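Local coordinates for conserved hypothetical protein (Bacteroides thetaiotaomicron, PDB 2FB6) that is of unknown function but has a parallel-sheet alpha/beta fold that perhaps relates it to the DsrE-like sulfur-relay proteins, at residues Leu10-Thr15 / Ile42-Trp47; Tyr29-Lys34 / Ser70-Glu75. All blocks are in the same frame, centred on the assembly; numbering follows the deposited sequence. Where two conformers were deposited one is given.

Contact 1 of 2, residues Leu10-Thr15 / Ile42-Trp47; sequences LTILWT and INIILW
L10 to W14 runs parallel to I42 to L46, the strand axes 4.7 Å apart, and the ladder is regular. I12 uses both backbone polar atoms, its N bonding N43 O and I12 O receiving I45 N at 2.8 Å. N43 N to L10 O and W14 N to I45 O continue the pattern on either side of it. One residue past the end of its strand, W47 N still reaches W14 O, at a longer 3.2 Å; that carbonyl also takes a bond from S50 OG. The side chain to follow is W14. Its CB sits 3.5 Å from I45 O and also lies near I44 CG2. With CG anti to the backbone N (chi1 173°), the indole rises from the sheet on the face it shares with L10, I12, I42, I44 and L46. W14 CE3 meets I44 CG2 at 3.6 Å, the methyl coming to the ring edge in its plane. L46 CD2 lies over one face of the six-membered ring, a CH-pi contact in kind, although its distance is doubtful because the model is too tight there. W14 also touches V22 and L26 of helix 19-36 and V60 and I64 of helix 58-70, while NE1 bonds T16 O. An alanine here would probably leave a gap between sheet and helices and leave T16 O without its indole donor. On the other face of the sheet I45 spans two neighbours: its CD1 touches T11 CG2 at 3.8 Å, and its CG2 meets L13 CD1 at 3.8 Å. T11 OG1 turns to E112 instead. Two adjacent parallel strands joined through helix 19-36 make a classical beta-alpha-beta crossover, here at the middle of an open alpha/beta sheet.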
ATOM      1  N   LEU A  10      -5.852  -6.843   6.536  1.00 11.30           N
ATOM      2  CA  LEU A  10      -5.691  -5.424   6.876  1.00 12.24           C
ATOM      3  C   LEU A  10      -5.412  -4.627   5.614  1.00 11.41           C
ATOM      4  O   LEU A  10      -4.596  -5.035   4.797  1.00 11.19           O
ATOM      5  CB  LEU A  10      -4.503  -5.235   7.828  1.00 12.20           C
ATOM      6  CG  LEU A  10      -4.171  -3.787   8.235  1.00 13.98           C
ATOM      7  CD1 LEU A  10      -5.337  -3.137   8.986  1.00 15.52           C
ATOM      8  CD2 LEU A  10      -2.870  -3.758   9.035  1.00 15.68           C
ATOM      9  N   THR A  11      -6.072  -3.480   5.475  1.00 11.58           N
ATOM     10  CA  THR A  11      -5.789  -2.537   4.397  1.00 11.59           C
ATOM     11  C   THR A  11      -5.207  -1.263   4.990  1.00 11.23           C
ATOM     12  O   THR A  11      -5.674  -0.764   6.022  1.00 12.79           O
ATOM     13  CB  THR A  11      -7.049  -2.262   3.598  1.00 12.32           C
ATOM     14  OG1 THR A  11      -7.376  -3.470   2.904  1.00 14.16           O
ATOM     15  CG2 THR A  11      -6.840  -1.147   2.569  1.00 13.22           C
ATOM     16  N   ILE A  12      -4.149  -0.759   4.359  1.00 11.10           N
ATOM     17  CA  ILE A  12      -3.612   0.521   4.762  1.00 11.71           C
ATOM     18  C   ILE A  12      -3.772   1.468   3.588  1.00 11.25           C
ATOM     19  O   ILE A  12      -3.272   1.181   2.504  1.00 11.93           O
ATOM     20  CB  ILE A  12      -2.120   0.415   5.157  1.00 11.86           C
ATOM     21  CG1 ILE A  12      -1.958  -0.527   6.365  1.00 12.43           C
ATOM     22  CG2 ILE A  12      -1.545   1.819   5.475  1.00 12.54           C
ATOM     23  CD1 ILE A  12      -0.519  -0.933   6.657  1.00 14.30           C
ATOM     24  N   LEU A  13      -4.481   2.578   3.805  1.00 10.32           N
ATOM     25  CA  LEU A  13      -4.515   3.652   2.825  1.00 11.00           C
ATOM     26  C   LEU A  13      -3.351   4.589   3.142  1.00 11.19           C
ATOM     27  O   LEU A  13      -3.377   5.331   4.129  1.00 11.99           O
ATOM     28  CB  LEU A  13      -5.851   4.383   2.902  1.00 11.04           C
ATOM     29  CG  LEU A  13      -6.051   5.598   1.988  1.00 11.37           C
ATOM     30  CD1 LEU A  13      -5.891   5.253   0.506  1.00 12.97           C
ATOM     31  CD2 LEU A  13      -7.410   6.212   2.251  1.00 12.30           C
ATOM     32  N   TRP A  14      -2.309   4.514   2.325  1.00 11.34           N
ATOM     33  CA  TRP A  14      -1.083   5.252   2.568  1.00 11.54           C
ATOM     34  C   TRP A  14      -1.113   6.537   1.738  1.00 11.64           C
ATOM     35  O   TRP A  14      -0.928   6.510   0.518  1.00 11.23           O
ATOM     36  CB  TRP A  14       0.098   4.349   2.190  1.00 11.80           C
ATOM     37  CG  TRP A  14       1.445   4.980   2.210  1.00 12.05           C
ATOM     38  CD1 TRP A  14       1.773   6.243   2.633  1.00 11.91           C
ATOM     39  CD2 TRP A  14       2.666   4.357   1.817  1.00 11.91           C
ATOM     40  NE1 TRP A  14       3.133   6.450   2.480  1.00 11.30           N
ATOM     41  CE2 TRP A  14       3.704   5.304   1.992  1.00 12.15           C
ATOM     42  CE3 TRP A  14       2.990   3.079   1.337  1.00 13.67           C
ATOM     43  CZ2 TRP A  14       5.038   5.018   1.689  1.00 12.72           C
ATOM     44  CZ3 TRP A  14       4.329   2.795   1.015  1.00 12.87           C
ATOM     45  CH2 TRP A  14       5.332   3.762   1.196  1.00 13.22           C
ATOM     46  N   THR A  15      -1.363   7.659   2.411  1.00 12.44           N
ATOM     47  CA  THR A  15      -1.373   8.969   1.748  1.00 12.94           C
ATOM     48  C   THR A  15      -0.172   9.813   2.136  1.00 13.00           C
ATOM     49  O   THR A  15       0.225  10.703   1.386  1.00 13.51           O
ATOM     50  CB  THR A  15      -2.650   9.799   2.069  1.00 13.38           C
ATOM     51  OG1 THR A  15      -2.609  10.254   3.422  1.00 15.70           O
ATOM     52  CG2 THR A  15      -3.934   8.990   1.823  1.00 14.24           C
ATOM     53  N   ILE A  42      -2.336  -8.464   3.719  1.00 11.33           N
ATOM     54  CA  ILE A  42      -2.163  -7.025   3.917  1.00 12.21           C
ATOM     55  C   ILE A  42      -2.084  -6.374   2.552  1.00 11.57           C
ATOM     56  O   ILE A  42      -1.275  -6.771   1.702  1.00 12.07           O
ATOM     57  CB  ILE A  42      -0.887  -6.669   4.707  1.00 12.17           C
ATOM     58  CG1 ILE A  42      -0.860  -7.387   6.077  1.00 12.98           C
ATOM     59  CG2 ILE A  42      -0.769  -5.141   4.847  1.00 13.16           C
ATOM     60  CD1 ILE A  42       0.354  -7.087   6.909  1.00 14.27           C
ATOM     61  N   ASN A  43      -2.977  -5.417   2.335  1.00 10.91           N
ATOM     62  CA  ASN A  43      -3.006  -4.637   1.107  0.50 11.07           C
ATOM     63  C   ASN A  43      -2.709  -3.174   1.418  1.00 11.24           C
ATOM     64  O   ASN A  43      -3.310  -2.606   2.333  1.00 11.97           O
ATOM     65  CB  ASN A  43      -4.391  -4.733   0.457  0.50 11.46           C
ATOM     66  CG  ASN A  43      -4.488  -3.933  -0.833  0.50 11.40           C
ATOM     67  OD1 ASN A  43      -5.340  -3.046  -0.971  0.50 13.08           O
ATOM     68  ND2 ASN A  43      -3.623  -4.246  -1.788  0.50 11.33           N
ATOM     69  N   ILE A  44      -1.808  -2.572   0.646  1.00 10.78           N
ATOM     70  CA  ILE A  44      -1.459  -1.170   0.845  1.00 11.54           C
ATOM     71  C   ILE A  44      -1.853  -0.400  -0.401  1.00 10.48           C
ATOM     72  O   ILE A  44      -1.520  -0.812  -1.506  1.00 10.47           O
ATOM     73  CB  ILE A  44       0.056  -0.987   1.139  1.00 11.33           C
ATOM     74  CG1 ILE A  44       0.446  -1.767   2.424  1.00 13.15           C
ATOM     75  CG2 ILE A  44       0.384   0.529   1.253  1.00 13.63           C
ATOM     76  CD1 ILE A  44       1.894  -1.704   2.784  1.00 14.57           C
ATOM     77  N   ILE A  45      -2.581   0.695  -0.203  1.00 10.20           N
ATOM     78  CA  ILE A  45      -3.027   1.557  -1.301  1.00 10.26           C
ATOM     79  C   ILE A  45      -2.191   2.838  -1.266  1.00 11.00           C
ATOM     80  O   ILE A  45      -2.219   3.570  -0.284  1.00 11.61           O
ATOM     81  CB  ILE A  45      -4.514   1.942  -1.156  1.00 10.79           C
ATOM     82  CG1 ILE A  45      -5.409   0.698  -1.025  1.00 10.96           C
ATOM     83  CG2 ILE A  45      -4.929   2.837  -2.329  1.00 11.51           C
ATOM     84  CD1 ILE A  45      -6.794   1.049  -0.494  1.00 13.56           C
ATOM     85  N   LEU A  46      -1.449   3.082  -2.340  1.00 10.85           N
ATOM     86  CA  LEU A  46      -0.674   4.312  -2.487  0.50 11.54           C
ATOM     87  C   LEU A  46      -1.514   5.357  -3.197  1.00 11.54           C
ATOM     88  O   LEU A  46      -1.850   5.198  -4.367  1.00 12.00           O
ATOM     89  CB  LEU A  46       0.582   4.047  -3.311  0.50 11.84           C
ATOM     90  CG  LEU A  46       1.718   3.334  -2.601  0.50 11.60           C
ATOM     91  CD1 LEU A  46       2.809   2.976  -3.581  0.50 11.33           C
ATOM     92  CD2 LEU A  46       2.269   4.242  -1.525  0.50 13.26           C
ATOM     93  N   TRP A  47      -1.857   6.441  -2.504  1.00 12.21           N
ATOM     94  CA  TRP A  47      -2.766   7.417  -3.095  1.00 12.73           C
ATOM     95  C   TRP A  47      -2.562   8.739  -2.382  1.00 13.58           C
ATOM     96  O   TRP A  47      -2.809   8.829  -1.184  1.00 14.55           O
ATOM     97  CB  TRP A  47      -4.208   6.925  -2.893  1.00 13.07           C
ATOM     98  CG  TRP A  47      -5.255   7.632  -3.704  1.00 13.05           C
ATOM     99  CD1 TRP A  47      -5.152   8.843  -4.325  1.00 13.70           C
ATOM    100  CD2 TRP A  47      -6.583   7.170  -3.935  1.00 12.73           C
ATOM    101  NE1 TRP A  47      -6.342   9.161  -4.941  1.00 13.67           N
ATOM    102  CE2 TRP A  47      -7.231   8.139  -4.726  1.00 13.00           C
ATOM    103  CE3 TRP A  47      -7.285   6.010  -3.574  1.00 12.62           C
ATOM    104  CZ2 TRP A  47      -8.563   8.001  -5.140  1.00 12.83           C
ATOM    105  CZ3 TRP A  47      -8.609   5.871  -3.999  1.00 12.78           C
ATOM    106  CH2 TRP A  47      -9.222   6.849  -4.770  1.00 13.59           C
TER

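Contact 2 of 2, residues Tyr29-Lys34 / Ser70-Glu75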
ATOM      1  N   TYR A  29       5.146  -1.995  10.836  1.00 12.29           N
ATOM      2  CA  TYR A  29       3.998  -2.791  11.260  1.00 12.02           C
ATOM      3  C   TYR A  29       3.552  -3.745  10.147  1.00 11.65           C
ATOM      4  O   TYR A  29       3.239  -4.907  10.412  1.00 11.62           O
ATOM      5  CB  TYR A  29       2.854  -1.891  11.703  1.00 11.83           C
ATOM      6  CG  TYR A  29       1.649  -2.685  12.161  1.00 10.69           C
ATOM      7  CD1 TYR A  29       1.719  -3.535  13.275  1.00 10.97           C
ATOM      8  CD2 TYR A  29       0.423  -2.578  11.489  1.00 10.79           C
ATOM      9  CE1 TYR A  29       0.599  -4.266  13.703  1.00  9.99           C
ATOM     10  CE2 TYR A  29      -0.683  -3.303  11.910  1.00 12.54           C
ATOM     11  CZ  TYR A  29      -0.597  -4.141  13.003  1.00 11.77           C
ATOM     12  OH  TYR A  29      -1.722  -4.855  13.374  1.00 12.16           O
ATOM     13  N   ALA A  30       3.553  -3.272   8.907  1.00 12.01           N
ATOM     14  CA  ALA A  30       3.087  -4.110   7.812  1.00 11.41           C
ATOM     15  C   ALA A  30       4.012  -5.320   7.624  1.00 11.61           C
ATOM     16  O   ALA A  30       3.550  -6.486   7.522  1.00 12.38           O
ATOM     17  CB  ALA A  30       2.974  -3.300   6.532  1.00 11.64           C
ATOM     18  N   LEU A  31       5.318  -5.062   7.623  1.00 11.98           N
ATOM     19  CA  LEU A  31       6.292  -6.147   7.419  1.00 12.60           C
ATOM     20  C   LEU A  31       6.242  -7.177   8.531  1.00 12.41           C
ATOM     21  O   LEU A  31       6.222  -8.396   8.277  1.00 13.08           O
ATOM     22  CB  LEU A  31       7.715  -5.597   7.274  1.00 13.02           C
ATOM     23  CG  LEU A  31       8.049  -5.084   5.887  1.00 15.03           C
ATOM     24  CD1 LEU A  31       9.259  -4.170   5.948  1.00 17.06           C
ATOM     25  CD2 LEU A  31       8.299  -6.295   4.966  1.00 15.90           C
ATOM     26  N   ASN A  32       6.228  -6.702   9.774  1.00 12.19           N
ATOM     27  CA  ASN A  32       6.203  -7.630  10.902  1.00 12.26           C
ATOM     28  C   ASN A  32       4.895  -8.399  10.947  1.00 12.74           C
ATOM     29  O   ASN A  32       4.884  -9.611  11.208  1.00 13.18           O
ATOM     30  CB  ASN A  32       6.461  -6.896  12.214  1.00 12.33           C
ATOM     31  CG  ASN A  32       7.940  -6.707  12.472  1.00 14.40           C
ATOM     32  OD1 ASN A  32       8.564  -7.541  13.120  1.00 18.01           O
ATOM     33  ND2 ASN A  32       8.521  -5.626  11.938  1.00 15.55           N
ATOM     34  N   SER A  33       3.790  -7.702  10.681  1.00 12.27           N
ATOM     35  CA  SER A  33       2.481  -8.354  10.640  1.00 12.73           C
ATOM     36  C   SER A  33       2.455  -9.492   9.640  1.00 13.04           C
ATOM     37  O   SER A  33       1.920 -10.577   9.944  1.00 12.87           O
ATOM     38  CB  SER A  33       1.368  -7.366  10.280  1.00 12.36           C
ATOM     39  OG  SER A  33       1.115  -6.476  11.337  1.00 13.73           O
ATOM     40  N   LYS A  34       2.979  -9.231   8.439  1.00 12.82           N
ATOM     41  CA  LYS A  34       2.965 -10.232   7.371  0.50 13.29           C
ATOM     42  C   LYS A  34       3.899 -11.389   7.708  1.00 13.57           C
ATOM     43  O   LYS A  34       3.520 -12.559   7.610  1.00 13.73           O
ATOM     44  CB  LYS A  34       3.355  -9.602   6.029  0.50 13.37           C
ATOM     45  CG  LYS A  34       3.246 -10.536   4.832  0.50 13.50           C
ATOM     46  CD  LYS A  34       1.799 -10.886   4.505  0.50 13.47           C
ATOM     47  CE  LYS A  34       1.732 -11.934   3.403  0.50 14.13           C
ATOM     48  NZ  LYS A  34       0.334 -12.287   3.042  0.50 15.45           N
ATOM     49  N   SER A  70       7.653  -9.988   0.891  1.00 14.92           N
ATOM     50  CA  SER A  70       6.999 -10.686   2.006  1.00 14.33           C
ATOM     51  C   SER A  70       5.571 -11.136   1.669  1.00 13.79           C
ATOM     52  O   SER A  70       4.960 -11.859   2.446  1.00 14.32           O
ATOM     53  CB  SER A  70       6.948  -9.789   3.245  1.00 14.86           C
ATOM     54  OG  SER A  70       5.906  -8.834   3.115  1.00 16.12           O
ATOM     55  N   GLY A  71       5.030 -10.683   0.541  1.00 13.53           N
ATOM     56  CA  GLY A  71       3.672 -11.044   0.153  1.00 13.16           C
ATOM     57  C   GLY A  71       2.607 -10.012   0.454  1.00 12.71           C
ATOM     58  O   GLY A  71       1.421 -10.270   0.229  1.00 12.74           O
ATOM     59  N   ILE A  72       3.013  -8.853   0.980  1.00 12.45           N
ATOM     60  CA  ILE A  72       2.106  -7.705   1.070  1.00 11.75           C
ATOM     61  C   ILE A  72       1.791  -7.258  -0.359  1.00 11.63           C
ATOM     62  O   ILE A  72       2.690  -7.214  -1.200  1.00 12.17           O
ATOM     63  CB  ILE A  72       2.808  -6.562   1.827  1.00 11.60           C
ATOM     64  CG1 ILE A  72       2.993  -6.937   3.297  1.00 11.46           C
ATOM     65  CG2 ILE A  72       2.039  -5.226   1.719  1.00 12.25           C
ATOM     66  CD1 ILE A  72       4.052  -6.108   4.017  1.00 11.22           C
ATOM     67  N   THR A  73       0.522  -6.979  -0.652  1.00 11.27           N
ATOM     68  CA  THR A  73       0.165  -6.467  -1.976  1.00 11.54           C
ATOM     69  C   THR A  73       0.173  -4.940  -1.913  1.00 11.58           C
ATOM     70  O   THR A  73      -0.181  -4.358  -0.893  1.00 11.01           O
ATOM     71  CB  THR A  73      -1.208  -7.007  -2.477  1.00 12.10           C
ATOM     72  OG1 THR A  73      -2.231  -6.684  -1.531  1.00 12.75           O
ATOM     73  CG2 THR A  73      -1.168  -8.521  -2.613  1.00 13.65           C
ATOM     74  N   ILE A  74       0.582  -4.294  -2.999  1.00 10.99           N
ATOM     75  CA  ILE A  74       0.636  -2.825  -3.054  1.00 10.84           C
ATOM     76  C   ILE A  74       0.079  -2.366  -4.390  1.00 10.87           C
ATOM     77  O   ILE A  74       0.487  -2.873  -5.422  1.00 11.29           O
ATOM     78  CB  ILE A  74       2.071  -2.259  -2.874  1.00 11.19           C
ATOM     79  CG1 ILE A  74       2.725  -2.864  -1.625  1.00 12.49           C
ATOM     80  CG2 ILE A  74       1.997  -0.716  -2.768  1.00 11.44           C
ATOM     81  CD1 ILE A  74       4.144  -2.391  -1.376  1.00 12.31           C
ATOM     82  N   GLU A  75      -0.890  -1.450  -4.344  1.00 10.23           N
ATOM     83  CA  GLU A  75      -1.520  -0.916  -5.545  1.00 10.96           C
ATOM     84  C   GLU A  75      -1.524   0.595  -5.437  1.00 10.83           C
ATOM     85  O   GLU A  75      -1.573   1.134  -4.331  1.00 12.16           O
ATOM     86  CB  GLU A  75      -2.940  -1.468  -5.712  1.00 10.92           C
ATOM     87  CG  GLU A  75      -3.837  -1.297  -4.472  1.00 11.18           C
ATOM     88  CD  GLU A  75      -5.212  -1.948  -4.612  1.00 12.83           C
ATOM     89  OE1 GLU A  75      -5.520  -2.467  -5.706  1.00 16.16           O
ATOM     90  OE2 GLU A  75      -5.983  -1.926  -3.627  1.00 14.17           O
TER
HETATM   91  O   HOH W   1      -0.985 -10.130   1.637  1.00 15.93           O
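K34, in the last turns of helix 19-36, comes up against S70 with their CA atoms 6.7 Å apart, at the point where helix 58-70 ends in a Schellman motif and G71 turns the chain with a phi of 99°. This is helix-to-turn packing in an alpha/beta fold, with no direct hydrogen bond across it. At these backbone angles a CB on G71 would be jammed against the S70 carbonyl oxygen. I72, the next residue, turns its tip into the helix: its CD1 lies 3.9 Å from A30 CB and 3.6 Å from A30 O. Its CG1 packs alongside K34 CB. L31 comes in beside it with CD2 3.9 Å from S70 OG, a hydroxyl already bonded to M67 O one turn back in its own helix. K34 is modelled in two conformers. In one of them CG is anti to the backbone N, and the bend at chi2 (69°) swings CD round, after which the chain runs extended past the turn, with CE 3.4 Å from S70 O. The hydrocarbon part thus packs on the carbonyls of the turn while the ammonium group reaches K40 O. The same NZ donates a hydrogen bond to a water 2.9 Å away, and that water donates in turn to G71 O at 2.8 Å.

The centres of contacts 1 and 2 lie about 10 Å apart, and their segments alternate along the chain: 10-15, 29-34, 42-47, 70-75. Helix 19-36, which supplies one side of contact 2, is the connection between the two strands of contact 1. Strand 73-77 then lies against strand 41-46 in the same parallel sheet, where L46 N probably bonds E75 O. The contacts meet again where I42 CD1 packs against A30 O. Contact 1 builds the interior of the sheet, and contact 2 holds the crossover helix to the turn that leads into the next strand, so together they join helices 19-36 and 58-70 to one face of the core.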